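Local coordinates for DNA-binding protein (Silicibacter pomeroyi, PDB 3EUS), which probably binds DNA through a helix-turn-helix domain of the XRE/Cro-C1 type and pairs with a second copy of itself in the crystal assembly, at residues 26-30 with 31-35; 70-73 with 74-78. All coordinates share one frame; numbering follows the deposited sequence.

Both contacts are made at the start of a helix, one in the helix-turn-helix region and one at the dimer face. In contact 1 (26-30 with 31-35) the start of helix 30-36 is capped by side chains, which bond to backbone N-H groups there; in contact 2 (70-73 with 74-78) a water meets the first-turn N-H of Glu74 at the start of helix 72-81. Their centres lie 21 Å apart and their nearest atoms about 10 Å, so they do not touch. Helices 10-25 and 56-65 link them, each receiving side chains from both contacts. Contact 2 also packs on the second subunit, whereas no other chain of the assembly reaches contact 1.

Contact 1: 26-30 with 31-35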
loop_
_atom_site.group_PDB
_atom_site.type_symbol
_atom_site.label_atom_id
_atom_site.label_comp_id
_atom_site.label_asym_id
_atom_site.label_seq_id
_atom_site.Cartn_x
_atom_site.Cartn_y
_atom_site.Cartn_z
ATOM N N ALA A 26 15.636 -7.092 -8.617
ATOM C CA ALA A 26 15.823 -6.282 -9.830
ATOM C C ALA A 26 17.266 -5.888 -10.040
ATOM O O ALA A 26 17.605 -5.244 -11.033
ATOM C CB ALA A 26 14.922 -4.984 -9.758
ATOM N N GLY A 27 18.125 -6.232 -9.089
ATOM C CA GLY A 27 19.534 -5.977 -9.215
ATOM C C GLY A 27 19.915 -4.547 -8.949
ATOM O O GLY A 27 20.878 -4.063 -9.553
ATOM N N LEU A 28 19.192 -3.890 -8.038
ATOM C CA LEU A 28 19.350 -2.474 -7.753
ATOM C C LEU A 28 19.920 -2.280 -6.374
ATOM O O LEU A 28 19.488 -2.964 -5.439
ATOM C CB LEU A 28 17.989 -1.749 -7.773
ATOM C CG LEU A 28 17.143 -1.743 -9.046
ATOM C CD1 LEU A 28 15.697 -1.177 -8.853
ATOM C CD2 LEU A 28 17.873 -0.973 -10.115
ATOM N N THR A 29 20.834 -1.302 -6.247
ATOM C CA THR A 29 21.310 -0.869 -4.959
ATOM C C THR A 29 20.242 0.051 -4.400
ATOM O O THR A 29 19.378 0.503 -5.137
ATOM C CB THR A 29 22.631 -0.051 -5.086
ATOM O OG1 THR A 29 22.396 1.124 -5.859
ATOM C CG2 THR A 29 23.731 -0.903 -5.739
ATOM N N GLN A 30 20.308 0.374 -3.118
ATOM C CA GLN A 30 19.403 1.392 -2.611
ATOM C C GLN A 30 19.485 2.730 -3.406
ATOM O O GLN A 30 18.449 3.323 -3.720
ATOM C CB GLN A 30 19.631 1.613 -1.137
ATOM C CG GLN A 30 19.285 0.384 -0.278
ATOM C CD GLN A 30 19.582 0.611 1.168
ATOM O OE1 GLN A 30 20.552 1.289 1.497
ATOM N NE2 GLN A 30 18.748 0.079 2.036
ATOM N N ALA A 31 20.704 3.151 -3.755
ATOM C CA ALA A 31 20.924 4.361 -4.550
ATOM C C ALA A 31 20.238 4.315 -5.921
ATOM O O ALA A 31 19.653 5.323 -6.346
ATOM C CB ALA A 31 22.433 4.640 -4.721
ATOM N N ASP A 32 20.376 3.165 -6.595
ATOM C CA ASP A 32 19.843 2.920 -7.948
ATOM C C ASP A 32 18.319 3.047 -7.937
ATOM O O ASP A 32 17.720 3.692 -8.810
ATOM C CB ASP A 32 20.172 1.496 -8.397
ATOM C CG ASP A 32 21.632 1.276 -8.779
ATOM O OD1 ASP A 32 22.346 2.243 -9.177
ATOM O OD2 ASP A 32 22.022 0.071 -8.746
ATOM N N LEU A 33 17.708 2.443 -6.913
ATOM C CA LEU A 33 16.271 2.461 -6.765
ATOM C C LEU A 33 15.820 3.885 -6.438
ATOM O O LEU A 33 14.840 4.367 -7.028
ATOM C CB LEU A 33 15.758 1.445 -5.724
ATOM C CG LEU A 33 14.243 1.498 -5.485
ATOM C CD1 LEU A 33 13.391 1.383 -6.822
ATOM C CD2 LEU A 33 13.731 0.517 -4.361
ATOM N N ALA A 34 16.511 4.556 -5.512
ATOM C CA ALA A 34 16.126 5.915 -5.141
ATOM C C ALA A 34 16.188 6.838 -6.375
ATOM O O ALA A 34 15.308 7.663 -6.572
ATOM C CB ALA A 34 16.972 6.463 -4.008
ATOM N N GLU A 35 17.190 6.638 -7.208
ATOM C CA GLU A 35 17.373 7.479 -8.409
ATOM C C GLU A 35 16.139 7.291 -9.305
ATOM O O GLU A 35 15.536 8.273 -9.799
ATOM C CB GLU A 35 18.646 7.060 -9.176
ATOM C CG GLU A 35 19.943 7.716 -8.731
ATOM C CD GLU A 35 20.114 9.159 -9.163
ATOM O OE1 GLU A 35 19.981 9.499 -10.367
ATOM O OE2 GLU A 35 20.440 9.972 -8.276
#
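Thr29 and Asp32 exchange hydrogen bonds in a capping box that starts helix 30-36. OG1 of Thr29, the N-cap residue, accepts from Asp32 N at 3.0 Å. With chi1 at 62°, the hydroxyl oxygen stands between the backbone N and the carbonyl carbon, which turns it toward Asp32 N. In return, Asp32 OD2 accepts from Thr29 N at 3.1 Å. That bond is almost straight (177°), but it meets the carboxylate oxygen on its anti side and 34° out of the carboxylate plane. Two amide hydrogens at the helix start are thus satisfied by side chains, and the carboxylate, lying at the N-terminus, is probably favoured there by the helix dipole. Behind the box the regular backbone pattern begins: Leu33 N bonds to Thr29 O at 3.1 Å and Ala34 N to Gln30 O at 2.9 Å. On the apolar side, Leu28 CD2 rests 3.8 Å from Asp32 CB, while its other methyl, CD1, meets Leu33 CD1 at 4.0 Å, the two leucines crossing at about a right angle. Gly27, at positive phi, ends helix 10-25 in a Schellman motif, so the chain turns out of that helix two residues before the N-cap. Leu28 O accepts from Arg23, and Gln30 NE2 bonds to Glu48. As in other proteins of this family, helix 30-36 is probably the first helix of the helix-turn-helix and helix 41-48 the recognition helix; Gln30 and Ala34 lie on Val44, while Leu33 packs against Trp62 and Ala65 of helix 56-65 and Arg23 of helix 10-25.

Contact 2: 70-73 with 74-78; sequences DVVS and EIVAT
Glu74 CB lies 3.5 Å from Val71 O, and from there the side chain runs out extended to a salt bridge with Arg18 of helix 10-25. A water accepts from Glu74 N at 3.1 Å and donates to Asp70 O, bridging the two segments at the start of helix 72-81. Ile75 follows: the bond from its N to Val71 O (3.0 Å) is the i to i+4 bond of an alpha-helix. Its CG1, anti to the carbonyl carbon (chi1 -65°), passes within 3.2 Å of that same Val71 O and brings CD1 to 3.9 Å from Val71 CG2, the two side chains meeting obliquely. With an alanine at this position the side chain would end at CB, which is likely to leave Val71 CG2 without its partner and open a gap on the side facing Met63 of helix 56-65. Val76 repeats the helical bond one residue on, its N bonding to Val72 O; the branches Val76 CG2 and Val72 CG1 come to 4.2 Å. These two valines face the second subunit, Val72 packing on Val76 of that chain and Val76 on its Ala60. Ala77 N bonds to Ser73 O, and its CB lies 3.3 Å from the same oxygen; Ser73 and Ala77 both pack on Leu69 of the second subunit. Thr78 brings both its N and its OG1 to Glu74 O from opposite faces of the carbonyl, the hydroxyl donating at 2.7 Å.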
loop_
_atom_site.group_PDB
_atom_site.type_symbol
_atom_site.label_atom_id
_atom_site.label_comp_id
_atom_site.label_asym_id
_atom_site.label_seq_id
_atom_site.Cartn_x
_atom_site.Cartn_y
_atom_site.Cartn_z
ATOM N N ASP A 70 3.920 -7.554 -10.949
ATOM C CA ASP A 70 3.377 -8.947 -10.954
ATOM C C ASP A 70 3.183 -9.635 -9.575
ATOM O O ASP A 70 2.296 -10.521 -9.464
ATOM C CB ASP A 70 4.175 -9.861 -11.877
ATOM C CG ASP A 70 5.635 -10.017 -11.465
ATOM O OD1 ASP A 70 6.167 -9.195 -10.673
ATOM O OD2 ASP A 70 6.282 -10.966 -11.974
ATOM N N VAL A 71 3.969 -9.252 -8.579
ATOM C CA VAL A 71 3.854 -9.820 -7.229
ATOM C C VAL A 71 3.099 -8.935 -6.231
ATOM O O VAL A 71 2.918 -9.314 -5.060
ATOM C CB VAL A 71 5.226 -10.255 -6.643
ATOM C CG1 VAL A 71 5.845 -11.345 -7.519
ATOM C CG2 VAL A 71 6.179 -9.058 -6.421
ATOM N N VAL A 72 2.563 -7.825 -6.719
ATOM C CA VAL A 72 1.770 -6.915 -5.881
ATOM C C VAL A 72 0.583 -7.686 -5.230
ATOM O O VAL A 72 0.352 -7.589 -4.028
ATOM C CB VAL A 72 1.320 -5.653 -6.678
ATOM C CG1 VAL A 72 0.190 -4.889 -5.957
ATOM C CG2 VAL A 72 2.562 -4.606 -6.858
ATOM N N SER A 73 -0.165 -8.454 -6.042
ATOM C CA SER A 73 -1.364 -9.120 -5.528
ATOM C C SER A 73 -0.987 -10.074 -4.368
ATOM O O SER A 73 -1.655 -10.134 -3.349
ATOM C CB SER A 73 -2.097 -9.838 -6.673
ATOM O OG SER A 73 -3.184 -10.499 -6.157
ATOM N N GLU A 74 0.088 -10.821 -4.543
ATOM C CA GLU A 74 0.573 -11.754 -3.532
ATOM C C GLU A 74 0.978 -11.042 -2.239
ATOM O O GLU A 74 0.613 -11.494 -1.186
ATOM C CB GLU A 74 1.758 -12.477 -4.086
ATOM C CG GLU A 74 2.378 -13.637 -3.277
ATOM C CD GLU A 74 3.676 -14.119 -3.989
ATOM O OE1 GLU A 74 4.800 -13.633 -3.663
ATOM O OE2 GLU A 74 3.567 -14.947 -4.913
ATOM N N ILE A 75 1.756 -9.981 -2.366
ATOM C CA ILE A 75 2.204 -9.161 -1.197
ATOM C C ILE A 75 0.977 -8.672 -0.379
ATOM O O ILE A 75 0.870 -8.918 0.825
ATOM C CB ILE A 75 3.071 -8.007 -1.656
ATOM C CG1 ILE A 75 4.394 -8.552 -2.278
ATOM C CG2 ILE A 75 3.334 -7.015 -0.458
ATOM C CD1 ILE A 75 5.226 -7.514 -2.992
ATOM N N VAL A 76 0.013 -8.077 -1.076
ATOM C CA VAL A 76 -1.133 -7.445 -0.435
ATOM C C VAL A 76 -2.064 -8.506 0.164
ATOM O O VAL A 76 -2.493 -8.380 1.301
ATOM C CB VAL A 76 -1.878 -6.523 -1.454
ATOM C CG1 VAL A 76 -3.274 -6.069 -0.883
ATOM C CG2 VAL A 76 -1.025 -5.372 -1.963
ATOM N N ALA A 77 -2.294 -9.623 -0.548
ATOM C CA ALA A 77 -3.116 -10.697 -0.003
ATOM C C ALA A 77 -2.476 -11.320 1.235
ATOM O O ALA A 77 -3.180 -11.702 2.168
ATOM C CB ALA A 77 -3.364 -11.822 -1.082
ATOM N N THR A 78 -1.150 -11.488 1.194
ATOM C CA THR A 78 -0.421 -12.101 2.334
ATOM C C THR A 78 -0.525 -11.188 3.552
ATOM O O THR A 78 -0.814 -11.660 4.696
ATOM C CB THR A 78 1.044 -12.444 1.941
ATOM O OG1 THR A 78 1.019 -13.317 0.815
ATOM C CG2 THR A 78 1.779 -13.193 3.060
HETATM O O HOH W 1 0.854 -11.543 -7.435
#